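Long-range contacts in aldose 1-epimerase (Escherichia coli, PDB 3NRE), which probably interconverts the alpha and beta anomers of aldose sugars such as galactose: residues A[52-57]-A[80-85]; A[32-37]-A[150-155]. All coordinates share one frame; numbering follows the deposited sequence.

Both contacts are buried, and they lie on opposite sides of the chain's centre, their own centres about 22 Å apart and their nearest atoms about 7 Å apart. Contact 2 closes the wider loop, and contact 1 is nested within it. They join different elements: contact 1 brings together two loops with no regular structure, whereas contact 2 lays a loop on the end of strand 142-153. The chemistry follows the place. Loop meets loop through a histidine–backbone pair of hydrogen bonds and an arginine packed on leucine beside a probable pocket; loop meets strand through one backbone bond, an arginine–tyrosine stack and apolar packing that includes prolines.

Contact 1: residues A[52-57]-A[80-85]; sequences VPFANR and AHYLHG
Val52 meets Gly85 through its carbonyl, with a CH...O contact of 3.3 Å from Gly85 CA to Val52 O; a beta carbon on the glycine would collide with that oxygen. On the other side of the cis peptide, Pro53 rests its CD on Gly85 CA. Phe54 CG sits between its own backbone N and carbonyl carbon (chi1 57°), and the ring tip reaches Tyr82, with Phe54 CZ 3.4 Å from Tyr82 CE1 and the ring planes oblique. The tyrosine hydroxyl is bonded to Asp86, while Phe54 O is buried without a polar partner. At Asn56 the loops are tied by a reciprocal pair of bonds: Asn56 N donates to His84 ND1 (3.0 Å), tilted from the imidazole plane, and His84 N returns a nearly straight bond to Asn56 O (2.9 Å, 176°). In this mutarotase beta-sandwich, the loops following strands 48-51 and 68-71 appear to line a pocket, consistent with a sugar site: two diethylene glycol molecules, probably from the crystallisation liquor, bond there, one to Asn56 ND2 and Arg57 NH1, the other to His84 NE2. Asn56 OD1 accepts Arg57 N and, weakly, NH1. The Arg57 chain, extended from CG to NE, runs beside Leu83, whose CD1 lies over the centre of one guanidinium face, 3.5 Å from Arg57 CZ; the same methyl covers a face of the His84 ring. An alanine in place of Arg57 would probably leave the Asp79 carboxylate without its salt-bridge mate and Leu83 CD1 without the flat group it packs against. Arg57 CG and CD also touch His81 CB, whose imidazole NE2 is bonded to Gly60 N.

Contact 2: residues A[32-37]-A[150-155]; sequences PLLRPG and PYFPLS
Leu34 and Phe152 have the closest CA atoms across the segments, 4.6 Å apart, and the hydrogen bond between the segments is close by, Arg35 N to Tyr151 O at 2.9 Å and 168°. Pro153 has no N-H with which to continue such pairing; its ring carbon CD instead abuts Leu33 O at 3.4 Å. The main side-chain feature is a stack. Arg35 bends at chi3 (76°), which brings NE close to Tyr151 CB, and the guanidinium lies flat on the phenol ring with planes 8° apart and Arg35 CZ 3.8 Å from the ring centroid, a cation-pi arrangement. NH2 stands over the ring centre, and its bonds to Ala46 O and Thr44 O should limit rotation of the group. Leu34 takes the apolar side: its CD2 comes over one face of the Phe152 ring in a CH-pi contact, 3.6 Å from Phe152 CE1, and also meets Pro150 CB. The loop after strand 31-32 is thereby fastened to the end of strand 142-153, joining the sheet that runs from 4-9 to 31-32 to the one containing strand 142-153. Strand 22-28 backs Leu34 with Ile23 and Phe26, strand 220-227 packs Ile222 and Met224 against Phe152, and strand 250-256 contributes Phe250, which makes a cation-pi contact with Arg35 and meets Tyr151 edge-to-face.

Contact 1: residues A[52-57]-A[80-85]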
ATOM      1  N   VAL A  52       1.083   7.190   3.546  1.00 19.27           N
ATOM      2  CA  VAL A  52       1.588   8.575   3.454  1.00 19.99           C
ATOM      3  C   VAL A  52       1.795   9.081   4.878  1.00 19.11           C
ATOM      4  O   VAL A  52       0.932   8.900   5.742  1.00 22.23           O
ATOM      5  CB  VAL A  52       0.565   9.454   2.673  1.00 22.37           C
ATOM      6  CG1 VAL A  52      -0.853   9.490   3.386  1.00 21.47           C
ATOM      7  CG2 VAL A  52       1.089  10.846   2.538  1.00 26.57           C
ATOM      8  N   PRO A  53       2.955   9.707   5.181  1.00 20.60           N
ATOM      9  CA  PRO A  53       3.963  10.243   4.267  1.00 23.02           C
ATOM     10  C   PRO A  53       5.158   9.322   4.009  1.00 24.25           C
ATOM     11  O   PRO A  53       6.174   9.754   3.458  1.00 26.06           O
ATOM     12  CB  PRO A  53       4.413  11.500   5.011  1.00 23.85           C
ATOM     13  CG  PRO A  53       4.388  11.074   6.447  1.00 22.95           C
ATOM     14  CD  PRO A  53       3.099  10.269   6.525  1.00 21.19           C
ATOM     15  N   PHE A  54       5.049   8.062   4.395  1.00 22.38           N
ATOM     16  CA  PHE A  54       5.954   6.997   3.928  1.00 21.68           C
ATOM     17  C   PHE A  54       5.345   5.677   4.270  1.00 21.55           C
ATOM     18  O   PHE A  54       4.299   5.617   4.939  1.00 20.77           O
ATOM     19  CB  PHE A  54       7.371   7.120   4.513  1.00 23.14           C
ATOM     20  CG  PHE A  54       7.419   7.118   5.998  1.00 22.72           C
ATOM     21  CD1 PHE A  54       7.541   5.948   6.694  1.00 22.17           C
ATOM     22  CD2 PHE A  54       7.453   8.303   6.702  1.00 24.78           C
ATOM     23  CE1 PHE A  54       7.629   5.958   8.075  1.00 27.86           C
ATOM     24  CE2 PHE A  54       7.538   8.321   8.085  1.00 24.92           C
ATOM     25  CZ  PHE A  54       7.620   7.141   8.777  1.00 22.05           C
ATOM     26  N   ALA A  55       5.922   4.607   3.754  1.00 20.70           N
ATOM     27  CA  ALA A  55       5.376   3.279   3.977  1.00 19.60           C
ATOM     28  C   ALA A  55       6.212   2.516   4.998  1.00 20.31           C
ATOM     29  O   ALA A  55       7.438   2.742   5.130  1.00 21.37           O
ATOM     30  CB  ALA A  55       5.368   2.494   2.684  1.00 22.01           C
ATOM     31  N   ASN A  56       5.565   1.588   5.696  1.00 18.18           N
ATOM     32  CA  ASN A  56       6.202   0.606   6.557  1.00 18.25           C
ATOM     33  C   ASN A  56       6.768   1.307   7.815  1.00 21.46           C
ATOM     34  O   ASN A  56       6.162   2.251   8.320  1.00 20.64           O
ATOM     35  CB  ASN A  56       7.215  -0.311   5.772  1.00 21.43           C
ATOM     36  CG  ASN A  56       7.299  -1.709   6.334  1.00 22.90           C
ATOM     37  OD1 ASN A  56       7.920  -1.908   7.376  1.00 25.36           O
ATOM     38  ND2 ASN A  56       6.623  -2.663   5.714  1.00 25.24           N
ATOM     39  N   ARG A  57       7.872   0.803   8.348  1.00 20.15           N
ATOM     40  CA  ARG A  57       8.404   1.215   9.636  1.00 18.43           C
ATOM     41  C   ARG A  57       9.805   1.800   9.468  1.00 20.15           C
ATOM     42  O   ARG A  57      10.498   1.430   8.515  1.00 21.14           O
ATOM     43  CB  ARG A  57       8.572  -0.040  10.490  1.00 19.14           C
ATOM     44  CG  ARG A  57       7.271  -0.839  10.726  1.00 16.66           C
ATOM     45  CD  ARG A  57       7.483  -2.154  11.377  1.00 19.91           C
ATOM     46  NE  ARG A  57       6.183  -2.843  11.591  1.00 19.92           N
ATOM     47  CZ  ARG A  57       5.514  -3.532  10.674  1.00 20.92           C
ATOM     48  NH1 ARG A  57       6.013  -3.698   9.455  1.00 22.72           N
ATOM     49  NH2 ARG A  57       4.327  -4.059  11.011  1.00 22.75           N
ATOM     50  N   ALA A  80       5.070  -1.702  18.163  1.00 20.27           N
ATOM     51  CA  ALA A  80       6.022  -0.792  18.794  1.00 21.75           C
ATOM     52  C   ALA A  80       6.532   0.282  17.842  1.00 20.23           C
ATOM     53  O   ALA A  80       6.921   1.383  18.272  1.00 21.78           O
ATOM     54  CB  ALA A  80       7.227  -1.546  19.420  1.00 23.00           C
ATOM     55  N   HIS A  81       6.523  -0.028  16.557  1.00 19.13           N
ATOM     56  CA  HIS A  81       6.975   0.942  15.571  1.00 18.16           C
ATOM     57  C   HIS A  81       5.832   1.716  14.966  1.00 18.53           C
ATOM     58  O   HIS A  81       4.822   1.128  14.599  1.00 17.80           O
ATOM     59  CB  HIS A  81       7.753   0.267  14.431  1.00 17.62           C
ATOM     60  CG  HIS A  81       9.135  -0.110  14.829  1.00 18.58           C
ATOM     61  ND1 HIS A  81       9.417  -1.278  15.511  1.00 18.92           N
ATOM     62  CD2 HIS A  81      10.297   0.582  14.753  1.00 18.83           C
ATOM     63  CE1 HIS A  81      10.704  -1.287  15.815  1.00 23.81           C
ATOM     64  NE2 HIS A  81      11.267  -0.195  15.332  1.00 20.12           N
ATOM     65  N   TYR A  82       6.054   3.016  14.843  1.00 19.83           N
ATOM     66  CA  TYR A  82       5.246   3.862  13.973  1.00 18.68           C
ATOM     67  C   TYR A  82       5.187   3.183  12.618  1.00 17.22           C
ATOM     68  O   TYR A  82       6.225   2.753  12.081  1.00 18.86           O
ATOM     69  CB  TYR A  82       5.879   5.231  13.882  1.00 19.73           C
ATOM     70  CG  TYR A  82       5.171   6.202  12.960  1.00 20.30           C
ATOM     71  CD1 TYR A  82       5.482   6.253  11.619  1.00 21.77           C
ATOM     72  CD2 TYR A  82       4.258   7.105  13.447  1.00 20.98           C
ATOM     73  CE1 TYR A  82       4.847   7.170  10.771  1.00 22.23           C
ATOM     74  CE2 TYR A  82       3.632   8.029  12.588  1.00 19.69           C
ATOM     75  CZ  TYR A  82       3.958   8.053  11.281  1.00 22.99           C
ATOM     76  OH  TYR A  82       3.389   9.009  10.426  1.00 22.82           O
ATOM     77  N   LEU A  83       3.971   3.042  12.084  1.00 16.68           N
ATOM     78  CA  LEU A  83       3.715   2.216  10.908  1.00 18.09           C
ATOM     79  C   LEU A  83       2.880   2.950   9.847  1.00 17.36           C
ATOM     80  O   LEU A  83       1.833   3.464  10.168  1.00 18.20           O
ATOM     81  CB  LEU A  83       2.992   0.955  11.425  1.00 21.74           C
ATOM     82  CG  LEU A  83       2.522  -0.034  10.454  1.00 17.69           C
ATOM     83  CD1 LEU A  83       3.709  -0.664   9.623  1.00 21.36           C
ATOM     84  CD2 LEU A  83       1.690  -1.196  11.092  1.00 20.12           C
ATOM     85  N   HIS A  84       3.364   2.967   8.589  1.00 18.17           N
ATOM     86  CA  HIS A  84       2.555   3.336   7.394  1.00 18.07           C
ATOM     87  C   HIS A  84       2.044   4.759   7.403  1.00 19.39           C
ATOM     88  O   HIS A  84       1.100   5.061   6.663  1.00 20.84           O
ATOM     89  CB  HIS A  84       1.350   2.398   7.272  1.00 17.95           C
ATOM     90  CG  HIS A  84       1.711   0.993   6.938  1.00 17.20           C
ATOM     91  ND1 HIS A  84       2.781   0.669   6.133  1.00 17.64           N
ATOM     92  CD2 HIS A  84       1.107  -0.174   7.254  1.00 18.69           C
ATOM     93  CE1 HIS A  84       2.831  -0.637   5.990  1.00 19.96           C
ATOM     94  NE2 HIS A  84       1.827  -1.181   6.662  1.00 18.71           N
ATOM     95  N   GLY A  85       2.683   5.644   8.170  1.00 18.27           N
ATOM     96  CA  GLY A  85       2.258   7.036   8.147  1.00 20.06           C
ATOM     97  C   GLY A  85       0.980   7.297   8.930  1.00 17.66           C
ATOM     98  O   GLY A  85       0.608   6.530   9.808  1.00 17.84           O
TER
HETATM   99  O   HOH W   1      -1.055   6.212   5.539  1.00 20.09           O

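Contact 2: residues A[32-37]-A[150-155]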
ATOM      1  N   PRO A  32     -15.442 -10.211  -6.188  1.00 25.38           N
ATOM      2  CA  PRO A  32     -14.526  -9.295  -5.525  1.00 24.45           C
ATOM      3  C   PRO A  32     -13.154  -9.358  -6.129  1.00 25.86           C
ATOM      4  O   PRO A  32     -12.593 -10.453  -6.310  1.00 27.03           O
ATOM      5  CB  PRO A  32     -14.505  -9.750  -4.078  1.00 26.76           C
ATOM      6  CG  PRO A  32     -15.200 -11.048  -4.018  1.00 31.76           C
ATOM      7  CD  PRO A  32     -15.888 -11.313  -5.309  1.00 29.36           C
ATOM      8  N   LEU A  33     -12.670  -8.196  -6.521  1.00 23.13           N
ATOM      9  CA  LEU A  33     -11.320  -8.067  -7.081  1.00 23.18           C
ATOM     10  C   LEU A  33     -10.314  -7.795  -5.999  1.00 21.97           C
ATOM     11  O   LEU A  33      -9.126  -8.110  -6.132  1.00 23.21           O
ATOM     12  CB  LEU A  33     -11.308  -6.941  -8.117  1.00 24.35           C
ATOM     13  CG  LEU A  33     -12.349  -7.090  -9.237  1.00 26.18           C
ATOM     14  CD1 LEU A  33     -12.312  -5.880 -10.147  1.00 26.21           C
ATOM     15  CD2 LEU A  33     -12.142  -8.427 -10.059  1.00 28.06           C
ATOM     16  N   LEU A  34     -10.760  -7.040  -4.988  1.00 22.25           N
ATOM     17  CA  LEU A  34     -10.042  -6.893  -3.735  1.00 20.83           C
ATOM     18  C   LEU A  34     -10.927  -7.529  -2.662  1.00 22.34           C
ATOM     19  O   LEU A  34     -12.151  -7.698  -2.821  1.00 21.94           O
ATOM     20  CB  LEU A  34      -9.834  -5.404  -3.399  1.00 21.23           C
ATOM     21  CG  LEU A  34      -8.946  -4.515  -4.253  1.00 19.89           C
ATOM     22  CD1 LEU A  34      -8.968  -3.046  -3.807  1.00 21.41           C
ATOM     23  CD2 LEU A  34      -7.497  -5.118  -4.278  1.00 22.29           C
ATOM     24  N   ARG A  35     -10.310  -7.904  -1.546  1.00 20.39           N
ATOM     25  CA  ARG A  35     -11.004  -8.463  -0.442  1.00 21.95           C
ATOM     26  C   ARG A  35     -12.103  -7.466  -0.019  1.00 22.46           C
ATOM     27  O   ARG A  35     -11.798  -6.336   0.241  1.00 22.03           O
ATOM     28  CB  ARG A  35     -10.025  -8.657   0.737  1.00 22.52           C
ATOM     29  CG  ARG A  35     -10.666  -9.092   2.001  1.00 26.97           C
ATOM     30  CD  ARG A  35      -9.733  -9.145   3.176  1.00 25.42           C
ATOM     31  NE  ARG A  35      -9.430  -7.818   3.706  1.00 21.73           N
ATOM     32  CZ  ARG A  35      -8.749  -7.645   4.831  1.00 21.87           C
ATOM     33  NH1 ARG A  35      -8.267  -8.691   5.462  1.00 24.57           N
ATOM     34  NH2 ARG A  35      -8.503  -6.439   5.298  1.00 20.79           N
ATOM     35  N   PRO A  36     -13.352  -7.910   0.135  1.00 20.99           N
ATOM     36  CA  PRO A  36     -14.379  -6.952   0.574  1.00 22.43           C
ATOM     37  C   PRO A  36     -14.052  -6.403   1.953  1.00 20.78           C
ATOM     38  O   PRO A  36     -13.756  -7.201   2.852  1.00 23.81           O
ATOM     39  CB  PRO A  36     -15.671  -7.816   0.619  1.00 22.98           C
ATOM     40  CG  PRO A  36     -15.452  -8.796  -0.404  1.00 25.65           C
ATOM     41  CD  PRO A  36     -13.971  -9.169  -0.301  1.00 24.35           C
ATOM     42  N   GLY A  37     -14.148  -5.077   2.122  1.00 20.12           N
ATOM     43  CA  GLY A  37     -13.974  -4.485   3.454  1.00 21.33           C
ATOM     44  C   GLY A  37     -15.113  -4.703   4.405  1.00 22.48           C
ATOM     45  O   GLY A  37     -16.262  -4.957   4.009  1.00 21.94           O
ATOM     46  N   PRO A 150      -3.004  -2.904  -0.696  1.00 21.00           N
ATOM     47  CA  PRO A 150      -4.211  -3.634  -1.081  1.00 20.17           C
ATOM     48  C   PRO A 150      -4.228  -5.063  -0.579  1.00 21.35           C
ATOM     49  O   PRO A 150      -3.180  -5.738  -0.541  1.00 21.53           O
ATOM     50  CB  PRO A 150      -4.190  -3.554  -2.615  1.00 21.60           C
ATOM     51  CG  PRO A 150      -2.772  -3.403  -2.954  1.00 21.48           C
ATOM     52  CD  PRO A 150      -2.104  -2.706  -1.847  1.00 24.30           C
ATOM     53  N   TYR A 151      -5.429  -5.521  -0.256  1.00 17.56           N
ATOM     54  CA  TYR A 151      -5.700  -6.865   0.142  1.00 19.09           C
ATOM     55  C   TYR A 151      -6.425  -7.583  -0.990  1.00 20.95           C
ATOM     56  O   TYR A 151      -7.538  -7.183  -1.377  1.00 21.75           O
ATOM     57  CB  TYR A 151      -6.621  -6.888   1.351  1.00 18.38           C
ATOM     58  CG  TYR A 151      -6.028  -6.329   2.644  1.00 16.63           C
ATOM     59  CD1 TYR A 151      -6.024  -4.950   2.893  1.00 19.20           C
ATOM     60  CD2 TYR A 151      -5.533  -7.171   3.621  1.00 20.25           C
ATOM     61  CE1 TYR A 151      -5.500  -4.446   4.104  1.00 20.69           C
ATOM     62  CE2 TYR A 151      -5.046  -6.657   4.824  1.00 21.48           C
ATOM     63  CZ  TYR A 151      -5.011  -5.324   5.026  1.00 18.54           C
ATOM     64  OH  TYR A 151      -4.528  -4.813   6.225  1.00 20.20           O
ATOM     65  N   PHE A 152      -5.813  -8.641  -1.523  1.00 20.31           N
ATOM     66  CA  PHE A 152      -6.413  -9.417  -2.612  1.00 20.14           C
ATOM     67  C   PHE A 152      -6.960 -10.748  -2.109  1.00 24.51           C
ATOM     68  O   PHE A 152      -6.404 -11.347  -1.207  1.00 23.01           O
ATOM     69  CB  PHE A 152      -5.350  -9.747  -3.644  1.00 23.00           C
ATOM     70  CG  PHE A 152      -4.787  -8.549  -4.338  1.00 19.09           C
ATOM     71  CD1 PHE A 152      -5.449  -8.011  -5.430  1.00 25.96           C
ATOM     72  CD2 PHE A 152      -3.652  -7.941  -3.881  1.00 23.99           C
ATOM     73  CE1 PHE A 152      -4.972  -6.877  -6.068  1.00 25.17           C
ATOM     74  CE2 PHE A 152      -3.138  -6.816  -4.544  1.00 22.96           C
ATOM     75  CZ  PHE A 152      -3.791  -6.297  -5.652  1.00 23.30           C
ATOM     76  N   PRO A 153      -8.021 -11.282  -2.764  1.00 21.02           N
ATOM     77  CA  PRO A 153      -8.538 -12.586  -2.427  1.00 25.11           C
ATOM     78  C   PRO A 153      -7.443 -13.616  -2.668  1.00 23.98           C
ATOM     79  O   PRO A 153      -6.660 -13.471  -3.591  1.00 24.25           O
ATOM     80  CB  PRO A 153      -9.682 -12.804  -3.412  1.00 26.04           C
ATOM     81  CG  PRO A 153      -9.876 -11.445  -4.073  1.00 25.15           C
ATOM     82  CD  PRO A 153      -8.730 -10.627  -3.870  1.00 26.26           C
ATOM     83  N   LEU A 154      -7.428 -14.648  -1.864  1.00 25.14           N
ATOM     84  CA  LEU A 154      -6.474 -15.746  -2.089  1.00 26.20           C
ATOM     85  C   LEU A 154      -7.164 -17.065  -2.230  1.00 29.29           C
ATOM     86  O   LEU A 154      -7.968 -17.437  -1.382  1.00 31.28           O
ATOM     87  CB  LEU A 154      -5.497 -15.831  -0.903  1.00 25.49           C
ATOM     88  CG  LEU A 154      -4.355 -16.835  -0.945  1.00 26.53           C
ATOM     89  CD1 LEU A 154      -3.476 -16.632  -2.183  1.00 27.78           C
ATOM     90  CD2 LEU A 154      -3.455 -16.768   0.315  1.00 23.76           C
ATOM     91  N   SER A 155      -6.806 -17.782  -3.298  1.00 29.54           N
ATOM     92  CA  SER A 155      -7.277 -19.115  -3.583  1.00 30.82           C
ATOM     93  C   SER A 155      -6.064 -20.034  -3.689  1.00 29.81           C
ATOM     94  O   SER A 155      -4.970 -19.545  -4.013  1.00 28.92           O
ATOM     95  CB  SER A 155      -8.050 -19.081  -4.915  1.00 29.02           C
ATOM     96  OG  SER A 155      -8.054 -20.328  -5.548  1.00 41.57           O
TER